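3-phytase (PDB 2WNH) probably hydrolyses phosphate groups from phytate (inositol hexakisphosphate) as a 3-phytase of the histidine acid phosphatase family. Local coordinates at residues V65-E70 and Q106-G111; S90-A95 and A278-R283. The protein carries 3 engineered substitutions. One frame throughout, in Å; residues are numbered along the deposited sequence. Where two conformers were deposited one is given.

Contact 1. Residues V65-E70 and Q106-G111; sequences VNKGRE and QALVDG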
ATOM      1  N   VAL B  65       5.118 -18.580   3.844  1.00 13.58           N
ATOM      2  CA  VAL B  65       4.509 -17.337   3.352  1.00 13.74           C
ATOM      3  C   VAL B  65       5.374 -16.673   2.277  1.00 13.59           C
ATOM      4  O   VAL B  65       4.838 -16.201   1.245  1.00 14.32           O
ATOM      5  CB  VAL B  65       4.229 -16.318   4.508  1.00 13.91           C
ATOM      6  CG1 VAL B  65       3.852 -14.885   3.961  1.00 15.68           C
ATOM      7  CG2 VAL B  65       3.101 -16.836   5.449  1.00 14.35           C
ATOM      8  N   ASN B  66       6.692 -16.630   2.498  1.00 13.40           N
ATOM      9  CA  ASN B  66       7.602 -15.966   1.524  1.00 14.63           C
ATOM     10  C   ASN B  66       7.517 -16.625   0.146  1.00 15.11           C
ATOM     11  O   ASN B  66       7.398 -15.963  -0.888  1.00 14.88           O
ATOM     12  CB  ASN B  66       9.061 -15.994   1.993  1.00 15.23           C
ATOM     13  CG  ASN B  66       9.340 -15.074   3.193  1.00 17.77           C
ATOM     14  OD1 ASN B  66      10.328 -15.270   3.900  1.00 22.81           O
ATOM     15  ND2 ASN B  66       8.501 -14.096   3.416  1.00 16.55           N
ATOM     16  N   LYS B  67       7.549 -17.947   0.134  1.00 12.70           N
ATOM     17  CA  LYS B  67       7.407 -18.683  -1.120  1.00 14.33           C
ATOM     18  C   LYS B  67       6.013 -18.460  -1.753  1.00 13.33           C
ATOM     19  O   LYS B  67       5.923 -18.183  -2.960  1.00 13.75           O
ATOM     20  CB  LYS B  67       7.705 -20.170  -0.848  1.00 14.06           C
ATOM     21  CG  LYS B  67       7.697 -21.087  -2.093  1.00 18.29           C
ATOM     22  CD  LYS B  67       6.319 -21.629  -2.316  1.00 18.50           C
ATOM     23  CE  LYS B  67       6.307 -22.723  -3.381  1.00 19.73           C
ATOM     24  NZ  LYS B  67       4.906 -23.300  -3.347  1.00 18.09           N
ATOM     25  N   GLY B  68       4.947 -18.558  -0.949  1.00 14.10           N
ATOM     26  CA  GLY B  68       3.577 -18.352  -1.433  1.00 14.47           C
ATOM     27  C   GLY B  68       3.385 -16.943  -2.021  1.00 13.54           C
ATOM     28  O   GLY B  68       2.699 -16.766  -3.032  1.00 13.57           O
ATOM     29  N   ARG B  69       3.980 -15.951  -1.389  1.00 13.39           N
ATOM     30  CA  ARG B  69       3.829 -14.559  -1.849  1.00 14.18           C
ATOM     31  C   ARG B  69       4.443 -14.376  -3.225  1.00 14.32           C
ATOM     32  O   ARG B  69       3.799 -13.839  -4.138  1.00 14.76           O
ATOM     33  CB  ARG B  69       4.487 -13.575  -0.871  0.70 15.07           C
ATOM     34  CG  ARG B  69       4.400 -12.109  -1.339  0.70 18.04           C
ATOM     35  CD  ARG B  69       5.107 -11.125  -0.402  0.70 24.91           C
ATOM     36  NE  ARG B  69       4.795 -11.267   1.032  0.70 28.12           N
ATOM     37  CZ  ARG B  69       3.583 -11.421   1.560  0.70 33.40           C
ATOM     38  NH1 ARG B  69       2.499 -11.528   0.788  0.70 28.85           N
ATOM     39  NH2 ARG B  69       3.460 -11.521   2.883  0.70 30.01           N
ATOM     40  N   GLU B  70       5.670 -14.860  -3.397  1.00 14.72           N
ATOM     41  CA  GLU B  70       6.331 -14.732  -4.705  1.00 14.43           C
ATOM     42  C   GLU B  70       5.586 -15.560  -5.771  1.00 15.87           C
ATOM     43  O   GLU B  70       5.452 -15.122  -6.914  1.00 14.41           O
ATOM     44  CB  GLU B  70       7.802 -15.114  -4.588  1.00 15.97           C
ATOM     45  CG  GLU B  70       8.580 -14.250  -3.584  1.00 22.83           C
ATOM     46  CD  GLU B  70       8.608 -12.760  -3.938  1.00 34.60           C
ATOM     47  OE1 GLU B  70       8.624 -12.419  -5.146  1.00 36.35           O
ATOM     48  OE2 GLU B  70       8.640 -11.931  -3.001  1.00 36.45           O
ATOM     49  N   GLN B 106      -2.364 -23.129   4.930  1.00 14.02           N
ATOM     50  CA  GLN B 106      -2.756 -21.755   5.294  1.00 13.76           C
ATOM     51  C   GLN B 106      -1.666 -20.733   4.946  1.00 14.56           C
ATOM     52  O   GLN B 106      -1.966 -19.696   4.339  1.00 13.19           O
ATOM     53  CB  GLN B 106      -3.111 -21.670   6.785  1.00 14.85           C
ATOM     54  CG  GLN B 106      -4.381 -22.459   7.152  1.00 15.27           C
ATOM     55  CD  GLN B 106      -4.652 -22.397   8.628  1.00 20.23           C
ATOM     56  OE1 GLN B 106      -5.813 -22.280   9.075  1.00 23.09           O
ATOM     57  NE2 GLN B 106      -3.594 -22.453   9.400  1.00 15.64           N
ATOM     58  N   ALA B 107      -0.414 -21.039   5.291  1.00 13.75           N
ATOM     59  CA  ALA B 107       0.712 -20.134   4.996  1.00 13.80           C
ATOM     60  C   ALA B 107       0.855 -19.839   3.511  1.00 13.21           C
ATOM     61  O   ALA B 107       1.121 -18.685   3.133  1.00 13.52           O
ATOM     62  CB  ALA B 107       2.029 -20.679   5.579  1.00 13.67           C
ATOM     63  N   LEU B 108       0.675 -20.852   2.656  1.00 13.44           N
ATOM     64  CA  LEU B 108       0.851 -20.635   1.222  1.00 12.58           C
ATOM     65  C   LEU B 108      -0.178 -19.667   0.671  1.00 12.96           C
ATOM     66  O   LEU B 108       0.204 -18.780  -0.093  1.00 14.23           O
ATOM     67  CB  LEU B 108       0.733 -21.949   0.434  1.00 13.51           C
ATOM     68  CG  LEU B 108       2.007 -22.799   0.541  1.00 13.61           C
ATOM     69  CD1 LEU B 108       1.809 -24.252   0.046  1.00 13.91           C
ATOM     70  CD2 LEU B 108       3.178 -22.171  -0.245  1.00 14.45           C
ATOM     71  N   VAL B 109      -1.446 -19.804   1.081  1.00 12.48           N
ATOM     72  CA  VAL B 109      -2.495 -18.900   0.550  1.00 13.30           C
ATOM     73  C   VAL B 109      -2.497 -17.536   1.258  1.00 14.11           C
ATOM     74  O   VAL B 109      -2.862 -16.516   0.659  1.00 14.16           O
ATOM     75  CB  VAL B 109      -3.899 -19.554   0.495  1.00 13.57           C
ATOM     76  CG1 VAL B 109      -3.927 -20.620  -0.593  1.00 15.02           C
ATOM     77  CG2 VAL B 109      -4.287 -20.146   1.865  1.00 15.47           C
ATOM     78  N   ASP B 110      -2.071 -17.528   2.524  1.00 13.68           N
ATOM     79  CA  ASP B 110      -1.797 -16.289   3.292  1.00 13.68           C
ATOM     80  C   ASP B 110      -0.797 -15.397   2.526  1.00 13.85           C
ATOM     81  O   ASP B 110      -1.010 -14.195   2.378  1.00 14.13           O
ATOM     82  CB  ASP B 110      -1.215 -16.697   4.670  1.00 12.51           C
ATOM     83  CG  ASP B 110      -1.405 -15.636   5.769  1.00 15.81           C
ATOM     84  OD1 ASP B 110      -1.965 -14.539   5.551  1.00 13.85           O
ATOM     85  OD2 ASP B 110      -0.977 -15.939   6.906  1.00 16.12           O
ATOM     86  N   GLY B 111       0.266 -16.003   1.995  1.00 13.15           N
ATOM     87  CA  GLY B 111       1.259 -15.293   1.190  1.00 13.53           C
ATOM     88  C   GLY B 111       0.758 -14.959  -0.209  1.00 13.15           C
ATOM     89  O   GLY B 111       0.915 -13.826  -0.707  1.00 13.19           O
TER
HETATM   90  O   HOH W   1       0.707 -11.849   2.635  1.00 15.29           O
HETATM   91  O   HOH W   2       1.405 -12.548  -3.279  1.00 18.96           O
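Val-65 lays its CG2 methyl over the CB of Ala-107 at 4.0 Å, while its other branch, CG1, anti to the backbone N, reaches 3.8 Å from the CA of Gly-111. Helices 58-77 and 99-112 cross here at -44° with their segment axes only 6.8 Å apart, a glycine-mediated close packing of backbones. Gly-68 and Gly-111 both lie at the crossing, where a CB on either would point at the partner helix and collide with its main chain, at Leu-108 O and Val-65 O respectively. Main chain therefore meets main chain: the CA of Gly-68 stands 3.7 Å from Leu-108 O, and the CA of Arg-69 offers a CA-H...O contact to the O of Gly-111 at 3.2 Å. In the conformer described, Arg-69 bends at chi3 (-48°) and brings its guanidinium to the C-terminal part of helix 99-112, where NH1 donates to a water that also bonds the O of Asp-110. A second water bridges the Arg-69 O and the Gly-111 O. Toward the sheet, Lys-67 bends at chi2 (-90°) and crosses Leu-108 obliquely, its NZ 3.7 Å from CD2 of Leu-108. That ammonium forms salt bridges with Glu-21 and Glu-71, and Asp-110 bonds Tyr-61 and also His-59 of the second subunit. The chemistry implies an interface held by backbone packing and bridging water, with Lys-67 and Asp-110 paired beyond the two segments.

Contact 2. Residues S90-A95 and A278-R283; sequences SIYVRA and ASPNVR. Engineered in segment 278-283: Ser-279 (natural residue Asn).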
ATOM      1  N   SER B  90     -10.305 -19.921  -8.762  1.00 16.77           N
ATOM      2  CA  SER B  90      -8.888 -19.604  -8.764  1.00 15.73           C
ATOM      3  C   SER B  90      -8.072 -20.766  -8.202  1.00 14.80           C
ATOM      4  O   SER B  90      -7.041 -21.113  -8.759  1.00 15.09           O
ATOM      5  CB  SER B  90      -8.593 -18.377  -7.899  1.00 15.36           C
ATOM      6  OG  SER B  90      -9.296 -17.219  -8.328  1.00 17.43           O
ATOM      7  N   ILE B  91      -8.502 -21.292  -7.053  1.00 15.48           N
ATOM      8  CA  ILE B  91      -7.689 -22.264  -6.298  1.00 15.59           C
ATOM      9  C   ILE B  91      -8.559 -23.214  -5.482  1.00 15.60           C
ATOM     10  O   ILE B  91      -9.647 -22.838  -5.005  1.00 15.28           O
ATOM     11  CB  ILE B  91      -6.651 -21.536  -5.379  1.00 15.34           C
ATOM     12  CG1 ILE B  91      -5.588 -22.507  -4.781  1.00 14.61           C
ATOM     13  CG2 ILE B  91      -7.351 -20.693  -4.292  1.00 16.79           C
ATOM     14  CD1 ILE B  91      -4.483 -21.766  -4.066  1.00 14.79           C
ATOM     15  N   TYR B  92      -8.078 -24.452  -5.355  1.00 14.41           N
ATOM     16  CA  TYR B  92      -8.617 -25.407  -4.383  1.00 15.39           C
ATOM     17  C   TYR B  92      -7.436 -25.965  -3.628  1.00 14.49           C
ATOM     18  O   TYR B  92      -6.491 -26.475  -4.245  1.00 14.56           O
ATOM     19  CB  TYR B  92      -9.428 -26.545  -5.042  1.00 15.13           C
ATOM     20  CG  TYR B  92     -10.088 -27.457  -4.033  1.00 15.25           C
ATOM     21  CD1 TYR B  92     -11.280 -27.089  -3.399  1.00 16.61           C
ATOM     22  CD2 TYR B  92      -9.508 -28.684  -3.683  1.00 14.67           C
ATOM     23  CE1 TYR B  92     -11.880 -27.930  -2.442  1.00 19.13           C
ATOM     24  CE2 TYR B  92     -10.110 -29.522  -2.747  1.00 18.67           C
ATOM     25  CZ  TYR B  92     -11.284 -29.140  -2.133  1.00 18.72           C
ATOM     26  OH  TYR B  92     -11.843 -29.991  -1.184  1.00 19.25           O
ATOM     27  N   VAL B  93      -7.489 -25.845  -2.301  1.00 14.54           N
ATOM     28  CA  VAL B  93      -6.384 -26.318  -1.450  1.00 15.34           C
ATOM     29  C   VAL B  93      -6.821 -27.504  -0.620  1.00 15.15           C
ATOM     30  O   VAL B  93      -7.783 -27.417   0.162  1.00 15.55           O
ATOM     31  CB  VAL B  93      -5.859 -25.192  -0.519  1.00 15.05           C
ATOM     32  CG1 VAL B  93      -4.666 -25.692   0.284  1.00 15.67           C
ATOM     33  CG2 VAL B  93      -5.470 -23.940  -1.344  1.00 14.97           C
ATOM     34  N   ARG B  94      -6.114 -28.625  -0.796  1.00 14.95           N
ATOM     35  CA  ARG B  94      -6.381 -29.838  -0.028  1.00 14.58           C
ATOM     36  C   ARG B  94      -5.110 -30.242   0.744  1.00 14.65           C
ATOM     37  O   ARG B  94      -4.079 -30.549   0.150  1.00 15.04           O
ATOM     38  CB  ARG B  94      -6.840 -30.963  -0.970  1.00 14.48           C
ATOM     39  CG  ARG B  94      -7.124 -32.275  -0.222  1.00 15.15           C
ATOM     40  CD  ARG B  94      -8.030 -33.182  -1.026  1.00 16.65           C
ATOM     41  NE  ARG B  94      -8.070 -34.546  -0.482  1.00 16.66           N
ATOM     42  CZ  ARG B  94      -8.915 -35.461  -0.925  1.00 17.95           C
ATOM     43  NH1 ARG B  94      -9.808 -35.121  -1.863  1.00 17.15           N
ATOM     44  NH2 ARG B  94      -8.883 -36.702  -0.437  1.00 16.33           N
ATOM     45  N   ALA B  95      -5.198 -30.171   2.067  1.00 15.05           N
ATOM     46  CA  ALA B  95      -4.088 -30.484   2.962  1.00 15.19           C
ATOM     47  C   ALA B  95      -4.313 -31.803   3.674  1.00 15.69           C
ATOM     48  O   ALA B  95      -5.433 -32.116   4.092  1.00 15.13           O
ATOM     49  CB  ALA B  95      -3.905 -29.378   3.993  1.00 14.85           C
ATOM     50  N   ALA B 278     -10.765 -31.580 -15.521  1.00 25.83           N
ATOM     51  CA  ALA B 278     -10.581 -31.971 -14.118  1.00 24.30           C
ATOM     52  C   ALA B 278     -11.658 -31.380 -13.226  1.00 24.15           C
ATOM     53  O   ALA B 278     -12.153 -30.280 -13.481  1.00 24.32           O
ATOM     54  CB  ALA B 278      -9.229 -31.520 -13.632  1.00 24.32           C
ATOM     55  N   SER B 279     -12.019 -32.111 -12.172  1.00 23.19           N
ATOM     56  CA  SER B 279     -12.802 -31.561 -11.066  1.00 23.10           C
ATOM     57  C   SER B 279     -11.907 -31.540  -9.822  1.00 21.74           C
ATOM     58  O   SER B 279     -11.259 -32.553  -9.505  1.00 20.90           O
ATOM     59  CB  SER B 279     -14.057 -32.398 -10.791  0.30 22.46           C
ATOM     60  OG  SER B 279     -14.675 -31.966  -9.584  1.00 30.41           O
ATOM     61  N   PRO B 280     -11.855 -30.391  -9.121  1.00 20.79           N
ATOM     62  CA  PRO B 280     -12.625 -29.175  -9.414  1.00 19.98           C
ATOM     63  C   PRO B 280     -12.068 -28.387 -10.603  1.00 20.18           C
ATOM     64  O   PRO B 280     -10.909 -28.539 -10.966  1.00 20.09           O
ATOM     65  CB  PRO B 280     -12.480 -28.359  -8.129  1.00 20.67           C
ATOM     66  CG  PRO B 280     -11.098 -28.717  -7.642  1.00 19.93           C
ATOM     67  CD  PRO B 280     -10.980 -30.207  -7.943  1.00 21.03           C
ATOM     68  N   ASN B 281     -12.913 -27.541 -11.190  1.00 18.94           N
ATOM     69  CA  ASN B 281     -12.492 -26.662 -12.265  1.00 19.93           C
ATOM     70  C   ASN B 281     -11.832 -25.430 -11.638  1.00 19.53           C
ATOM     71  O   ASN B 281     -12.504 -24.427 -11.339  1.00 20.89           O
ATOM     72  CB  ASN B 281     -13.718 -26.269 -13.121  1.00 20.17           C
ATOM     73  CG  ASN B 281     -13.343 -25.466 -14.350  1.00 25.87           C
ATOM     74  OD1 ASN B 281     -12.160 -25.299 -14.668  1.00 27.78           O
ATOM     75  ND2 ASN B 281     -14.361 -24.944 -15.048  1.00 23.44           N
ATOM     76  N   VAL B 282     -10.520 -25.529 -11.402  1.00 17.29           N
ATOM     77  CA  VAL B 282      -9.773 -24.436 -10.767  1.00 15.94           C
ATOM     78  C   VAL B 282      -8.487 -24.122 -11.551  1.00 16.00           C
ATOM     79  O   VAL B 282      -7.998 -24.959 -12.301  1.00 16.98           O
ATOM     80  CB  VAL B 282      -9.417 -24.759  -9.276  1.00 16.14           C
ATOM     81  CG1 VAL B 282     -10.689 -24.807  -8.411  1.00 15.99           C
ATOM     82  CG2 VAL B 282      -8.601 -26.045  -9.175  1.00 14.89           C
ATOM     83  N   ARG B 283      -7.940 -22.921 -11.377  1.00 14.73           N
ATOM     84  CA  ARG B 283      -6.670 -22.561 -12.032  1.00 14.98           C
ATOM     85  C   ARG B 283      -5.454 -23.214 -11.376  1.00 15.10           C
ATOM     86  O   ARG B 283      -4.452 -23.461 -12.035  1.00 13.89           O
ATOM     87  CB  ARG B 283      -6.474 -21.039 -12.033  1.00 16.67           C
ATOM     88  CG  ARG B 283      -7.554 -20.270 -12.832  1.00 18.04           C
ATOM     89  CD  ARG B 283      -7.484 -20.612 -14.328  1.00 20.39           C
ATOM     90  NE  ARG B 283      -8.602 -20.072 -15.131  1.00 23.19           N
ATOM     91  CZ  ARG B 283      -8.593 -18.917 -15.808  1.00 25.34           C
ATOM     92  NH1 ARG B 283      -7.544 -18.091 -15.787  1.00 20.44           N
ATOM     93  NH2 ARG B 283      -9.667 -18.583 -16.522  1.00 24.53           N
TER
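In the central mixed sheet of this histidine phosphatase fold, strand 91-95 runs parallel to strand 284-289, and the loop leading into the latter folds against the start of the former. The side-chain part of the first shell is apolar. Tyr-92 CB touches both Pro-280 CG, at 3.8 Å, and Val-282 CG1, at 4.0 Å. The side chains of Tyr-92 and Pro-280 cross at about a right angle, and the proline CG also approaches the CG of Tyr-92 at 4.0 Å. Val-282 packs CG1 against the main chain too, 4.0 Å from the C of Ile-91. Its chi1 of -67° sets CG1 beside its own backbone N and CG2 in the crowded position between N and carbonyl carbon. Behind this shell, the cis peptide bond between the engineered Ser-279 and Pro-280 and an inverse gamma turn centred on Asn-281 shape the loop that presents both residues to the strand. With CG of Tyr-92 anti to the backbone N (chi1 -175°), the ring stacks with His-121 and its OH bonds the N of Leu-404, which hold it in place. Backbone bonds from Tyr-92 to Trp-284 and Leu-286 continue the pairing into the sheet. Farther out, the Arg-283 guanidinium bonds the O of Leu-80 and the O of Pro-10 of the third subunit. Back in the first shell, Arg-283 CB lies 3.3 Å from Ser-90 O.

From the N terminus, strand 14-24 enters the mixed sheet before helix 58-77 supplies the first half of contact 1. The chain then forms strand 91-95, the first half of contact 2, and returns in helix 99-112 to close contact 1 across 35 intervening residues. Contact 2 closes much later, after 182 residues, when the loop following helix 256-274 leads into strand 284-289. The two closures therefore cross, with strand 91-95 lying inside the span of contact 1. Their centres are about 17 Å apart, yet Val-109 CG1 touches Ile-91 CD1 at 3.7 Å, joining the helical layer to the sheet it packs on.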